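Local structure of putative Nitroreductase (Anabaena variabilis ATCC 29413, 3EO7) at residues 200-205 / 325-330; 331-336 / 470-475. The protein binds flavin mononucleotide and is probably an FMN-dependent oxidoreductase of the nitroreductase family. All blocks are in the same frame, centred on the assembly; numbering follows the deposited sequence.

Contact 1: 200-205 / 325-330; sequences AAITDY and SDLEIT
Ile-202, the last helical residue of helix 181-202, faces Glu-328 of helix 325-333 with 7.9 Å between the CA atoms, so the two backbones stay well apart and only side chains meet. The first of these helices stops here in a Schellman motif: Tyr-205 N and Asp-204 N bond back to Ala-200 O and Ala-201 O, and Asp-204 takes the positive phi of the C-prime position. In this way the end of helix 181-202 meets the N-terminal part of helix 325-333, whose C-terminal end carries the FMN-binding residues Arg-334 to Ser-336.

Ile-202 makes nearly all of the contact on its side. With CG1 beside the backbone N (chi1 -70°) and CG2 beside the carbonyl carbon, its two branches divide the work. The CD1 tip touches Leu-327 CD2 at 4.0 Å and presses on the aliphatic CG of Glu-328 at 3.7 Å. Leu-327 meets it from a buried position, where it also packs on Trp-320. Glu-328 runs extended past CG, and its carboxylate is held by salt bridges from OE1 to Arg-80 and Arg-76 of helix 66-82. Meanwhile the CG2 methyl of Ile-202 rests 3.5 Å from OE2 of Glu-328.

Contact 2: 331-336 / 470-475; sequences MHKRRS and AAIQLN. With FMN (flavin mononucleotide), chain B.
Ile-472 points toward the C-terminal end of helix 325-333 and the residues just beyond it, meeting three consecutive residues there, with its CA 6.2 Å from the CA of Arg-334. On the buried side, CG1 of Ile-472 crosses the chain of Arg-334 at CG, 3.9 Å away, and CD1 reaches the carbonyl of Arg-335, 3.7 Å from its O. The solvent side belongs to an exposed lysine: Lys-333 stretches out past CG and slides along the CG2 methyl of Ile-472, with CE at 3.7 Å.

Helix 452-473 closes beside this contact in a Schellman motif with Asn-475 at C-prime, while the chain leaving helix 325-333 builds the phosphate site of the nitroreductase fold. Arg-334 is buried; its CG lies anti to the backbone N (chi1 178°), and bends at chi2 and chi3 carry the guanidinium away from Ile-472 to FMN. There its edge grips two phosphate oxygens, NH1 bonding to O1P at 3.0 Å and NH2 to O3P. The bond from NE to Ala-99 O, together with these two, limits the rotation of the guanidinium. Arg-335 presents a second edge, NE to O2P and NH2 to O3P at 2.7 Å, the latter nearly straight at 171°. Ser-336 adds its backbone N to O2P and its OG to O1P, 2.6 Å away.

In the fold
Followed from the N terminus, the chain runs down helix 181-202, turns into strand 205-207 at the edge of the seven-stranded sheet, and after a long, largely irregular passage returns in helix 325-333, where contact 1 closes that loop. Contact 2 opens on the same helix and closes, with 133 residues between its segments, at the end of helix 452-473, so the two loops follow in series and neither nest nor cross. Helix 325-333 thus ties the end of helix 181-202 to that of helix 452-473, beside the FMN site. The contacts also touch directly: Ile-202 CD1 packs on the selenium of Met-331 at 3.8 Å, and Thr-330 CG2 lies 3.8 Å from Ile-472 CG2.

Contact 1: 200-205 / 325-330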
# COMPACT_ATOMS: atom_id res chain seq x y z
N ALA A 200 0.82 -14.26 -0.90
CA ALA A 200 0.57 -15.23 0.17
C ALA A 200 -0.53 -16.19 -0.28
O ALA A 200 -0.35 -17.41 -0.17
CB ALA A 200 0.19 -14.51 1.44
N ALA A 201 -1.64 -15.67 -0.82
CA ALA A 201 -2.71 -16.55 -1.29
C ALA A 201 -2.18 -17.59 -2.27
O ALA A 201 -2.51 -18.79 -2.18
CB ALA A 201 -3.87 -15.74 -1.92
N ILE A 202 -1.34 -17.12 -3.19
CA ILE A 202 -0.75 -17.97 -4.24
C ILE A 202 0.06 -19.11 -3.64
O ILE A 202 0.07 -20.22 -4.17
CB ILE A 202 0.14 -17.12 -5.23
CG1 ILE A 202 -0.75 -16.20 -6.09
CG2 ILE A 202 0.99 -18.02 -6.16
CD1 ILE A 202 0.01 -15.05 -6.78
N THR A 203 0.69 -18.85 -2.49
CA THR A 203 1.57 -19.79 -1.81
C THR A 203 0.97 -20.41 -0.52
O THR A 203 1.69 -20.96 0.32
CB THR A 203 2.93 -19.15 -1.53
OG1 THR A 203 2.76 -17.95 -0.79
CG2 THR A 203 3.69 -18.84 -2.86
N ASP A 204 -0.35 -20.38 -0.39
CA ASP A 204 -1.06 -20.96 0.75
C ASP A 204 -0.65 -20.41 2.11
O ASP A 204 -0.55 -21.15 3.10
CB ASP A 204 -1.00 -22.49 0.72
CG ASP A 204 -1.66 -23.06 -0.49
OD1 ASP A 204 -2.82 -22.71 -0.76
OD2 ASP A 204 -1.01 -23.86 -1.16
N TYR A 205 -0.39 -19.11 2.13
CA TYR A 205 -0.08 -18.36 3.34
C TYR A 205 -1.16 -17.29 3.51
O TYR A 205 -1.85 -16.93 2.54
CB TYR A 205 1.28 -17.66 3.25
CG TYR A 205 2.42 -18.50 3.75
CD1 TYR A 205 2.66 -18.58 5.12
CD2 TYR A 205 3.24 -19.21 2.90
CE1 TYR A 205 3.68 -19.33 5.62
CE2 TYR A 205 4.29 -19.98 3.42
CZ TYR A 205 4.49 -20.02 4.78
OH TYR A 205 5.50 -20.76 5.36
N SER A 325 -2.83 -18.68 -11.91
CA SER A 325 -1.78 -18.51 -12.90
C SER A 325 -1.76 -17.13 -13.57
O SER A 325 -0.68 -16.58 -13.80
CB SER A 325 -1.84 -19.64 -13.95
OG SER A 325 -3.10 -19.67 -14.62
N ASP A 326 -2.93 -16.59 -13.88
CA ASP A 326 -2.98 -15.29 -14.55
C ASP A 326 -2.74 -14.15 -13.56
O ASP A 326 -2.30 -13.07 -13.96
CB ASP A 326 -4.29 -15.14 -15.34
CG ASP A 326 -4.43 -16.22 -16.43
OD1 ASP A 326 -3.46 -16.47 -17.17
OD2 ASP A 326 -5.52 -16.81 -16.55
N LEU A 327 -3.03 -14.38 -12.28
CA LEU A 327 -2.70 -13.43 -11.22
C LEU A 327 -1.17 -13.38 -11.13
O LEU A 327 -0.59 -12.31 -11.05
CB LEU A 327 -3.33 -13.84 -9.90
CG LEU A 327 -2.97 -12.91 -8.73
CD1 LEU A 327 -3.29 -11.41 -8.97
CD2 LEU A 327 -3.64 -13.45 -7.46
N GLU A 328 -0.52 -14.55 -11.17
CA GLU A 328 0.96 -14.57 -11.17
C GLU A 328 1.57 -13.83 -12.34
O GLU A 328 2.48 -13.00 -12.16
CB GLU A 328 1.49 -15.99 -11.16
CG GLU A 328 1.16 -16.71 -9.90
CD GLU A 328 2.18 -17.81 -9.56
OE1 GLU A 328 3.41 -17.53 -9.35
OE2 GLU A 328 1.70 -18.95 -9.47
N ILE A 329 1.07 -14.09 -13.53
CA ILE A 329 1.58 -13.45 -14.73
C ILE A 329 1.37 -11.93 -14.66
O ILE A 329 2.28 -11.14 -14.95
CB ILE A 329 0.90 -14.02 -15.99
CG1 ILE A 329 1.33 -15.48 -16.21
CG2 ILE A 329 1.25 -13.17 -17.20
CD1 ILE A 329 0.49 -16.20 -17.29
N THR A 330 0.18 -11.53 -14.23
CA THR A 330 -0.16 -10.13 -14.08
C THR A 330 0.74 -9.43 -13.05
O THR A 330 1.25 -8.34 -13.32
CB THR A 330 -1.66 -9.97 -13.78
OG1 THR A 330 -2.40 -10.27 -14.98
CG2 THR A 330 -1.95 -8.57 -13.31

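Contact 2: 331-336 / 470-475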
# COMPACT_ATOMS: atom_id res chain seq x y z
N MSE A 331 0.98 -10.08 -11.92
CA MSE A 331 1.84 -9.50 -10.90
C MSE A 331 3.24 -9.32 -11.45
O MSE A 331 3.91 -8.32 -11.19
CB MSE A 331 1.85 -10.36 -9.65
CG MSE A 331 0.53 -10.31 -8.92
SE MSE A 331 0.52 -11.34 -7.28
CE MSE A 331 1.38 -10.02 -6.09
N HIS A 332 3.69 -10.28 -12.25
CA HIS A 332 5.03 -10.17 -12.80
C HIS A 332 5.17 -9.07 -13.86
O HIS A 332 6.18 -8.38 -13.88
CB HIS A 332 5.50 -11.53 -13.35
CG HIS A 332 6.90 -11.48 -13.87
ND1 HIS A 332 8.00 -11.42 -13.04
CD2 HIS A 332 7.38 -11.48 -15.14
CE1 HIS A 332 9.10 -11.38 -13.78
NE2 HIS A 332 8.75 -11.40 -15.05
N LYS A 333 4.16 -8.90 -14.72
CA LYS A 333 4.24 -7.95 -15.85
C LYS A 333 3.75 -6.54 -15.54
O LYS A 333 3.96 -5.62 -16.34
CB LYS A 333 3.48 -8.50 -17.05
CG LYS A 333 1.99 -8.44 -16.97
CD LYS A 333 1.36 -9.06 -18.23
CE LYS A 333 -0.17 -9.02 -18.18
NZ LYS A 333 -0.78 -9.67 -19.39
N ARG A 334 3.11 -6.38 -14.39
CA ARG A 334 2.46 -5.13 -14.02
C ARG A 334 3.41 -3.96 -14.08
O ARG A 334 4.48 -3.99 -13.47
CB ARG A 334 1.92 -5.23 -12.59
CG ARG A 334 1.24 -3.92 -12.11
CD ARG A 334 1.49 -3.63 -10.64
NE ARG A 334 2.93 -3.49 -10.33
CZ ARG A 334 3.68 -2.44 -10.61
NH1 ARG A 334 3.17 -1.37 -11.18
NH2 ARG A 334 4.95 -2.47 -10.26
N ARG A 335 3.02 -2.93 -14.82
CA ARG A 335 3.75 -1.66 -14.87
C ARG A 335 2.73 -0.53 -14.74
O ARG A 335 1.56 -0.69 -15.13
CB ARG A 335 4.44 -1.51 -16.22
CG ARG A 335 5.50 -2.55 -16.54
CD ARG A 335 6.88 -2.16 -16.05
NE ARG A 335 7.03 -2.13 -14.59
CZ ARG A 335 7.39 -3.18 -13.86
NH1 ARG A 335 7.65 -4.35 -14.41
NH2 ARG A 335 7.55 -3.04 -12.54
N SER A 336 3.19 0.62 -14.24
CA SER A 336 2.39 1.83 -14.21
C SER A 336 2.41 2.39 -15.64
O SER A 336 3.48 2.65 -16.20
CB SER A 336 2.97 2.84 -13.24
OG SER A 336 2.84 2.38 -11.91
N ALA A 470 -5.82 -5.58 -11.15
CA ALA A 470 -7.04 -5.83 -11.91
C ALA A 470 -7.00 -5.15 -13.29
O ALA A 470 -7.40 -5.76 -14.29
CB ALA A 470 -8.30 -5.44 -11.13
N ALA A 471 -6.53 -3.91 -13.33
CA ALA A 471 -6.46 -3.16 -14.58
C ALA A 471 -5.56 -3.89 -15.55
O ALA A 471 -5.94 -4.11 -16.69
CB ALA A 471 -5.92 -1.71 -14.33
N ILE A 472 -4.36 -4.26 -15.11
CA ILE A 472 -3.42 -4.96 -15.97
C ILE A 472 -3.97 -6.31 -16.44
O ILE A 472 -3.83 -6.64 -17.62
CB ILE A 472 -2.05 -5.14 -15.28
CG1 ILE A 472 -1.41 -3.77 -14.99
CG2 ILE A 472 -1.14 -6.11 -16.11
CD1 ILE A 472 -1.23 -2.84 -16.21
N GLN A 473 -4.62 -7.06 -15.56
CA GLN A 473 -5.26 -8.32 -15.95
C GLN A 473 -6.27 -8.14 -17.07
O GLN A 473 -6.39 -9.00 -17.93
CB GLN A 473 -5.94 -8.95 -14.75
CG GLN A 473 -6.77 -10.23 -15.02
CD GLN A 473 -5.97 -11.39 -15.57
OE1 GLN A 473 -4.75 -11.46 -15.41
NE2 GLN A 473 -6.68 -12.33 -16.22
N LEU A 474 -7.00 -7.02 -17.04
CA LEU A 474 -7.99 -6.67 -18.05
C LEU A 474 -7.43 -5.91 -19.27
O LEU A 474 -8.22 -5.37 -20.05
CB LEU A 474 -9.14 -5.88 -17.41
CG LEU A 474 -9.94 -6.63 -16.32
CD1 LEU A 474 -11.13 -5.79 -15.90
CD2 LEU A 474 -10.40 -7.99 -16.77
N ASN A 475 -6.10 -5.86 -19.41
CA ASN A 475 -5.45 -5.20 -20.55
C ASN A 475 -5.75 -3.72 -20.62
O ASN A 475 -5.83 -3.12 -21.70
CB ASN A 475 -5.87 -5.87 -21.86
CG ASN A 475 -5.53 -7.34 -21.88
OD1 ASN A 475 -6.38 -8.19 -22.14
ND2 ASN A 475 -4.29 -7.66 -21.57
N1 FMN B . 3.37 7.82 -11.91
C2 FMN B . 3.16 9.02 -12.56
O2 FMN B . 3.38 9.13 -13.76
N3 FMN B . 2.74 10.15 -11.92
C4 FMN B . 2.53 10.19 -10.57
O4 FMN B . 1.96 11.19 -10.08
C4A FMN B . 2.72 9.00 -9.87
N5 FMN B . 2.57 8.98 -8.50
C5A FMN B . 2.68 7.75 -7.81
C6 FMN B . 2.43 7.67 -6.44
C7 FMN B . 2.56 6.46 -5.75
C7M FMN B . 2.15 6.37 -4.27
C8 FMN B . 2.94 5.31 -6.43
C8M FMN B . 2.91 3.94 -5.79
C9 FMN B . 3.20 5.37 -7.82
C9A FMN B . 3.07 6.59 -8.50
N10 FMN B . 3.33 6.66 -9.86
C10 FMN B . 3.14 7.83 -10.54
C1' FMN B . 3.98 5.51 -10.61
C2' FMN B . 5.46 5.38 -10.34
O2' FMN B . 6.18 6.35 -11.13
C3' FMN B . 5.91 3.95 -10.65
O3' FMN B . 5.32 3.04 -9.72
C4' FMN B . 7.44 3.77 -10.70
O4' FMN B . 8.02 4.58 -11.76
C5' FMN B . 7.78 2.31 -10.92
O5' FMN B . 7.22 1.80 -12.10
P FMN B . 6.24 0.56 -12.09
O1P FMN B . 4.99 0.97 -11.33
O2P FMN B . 5.95 0.30 -13.57
O3P FMN B . 6.91 -0.62 -11.45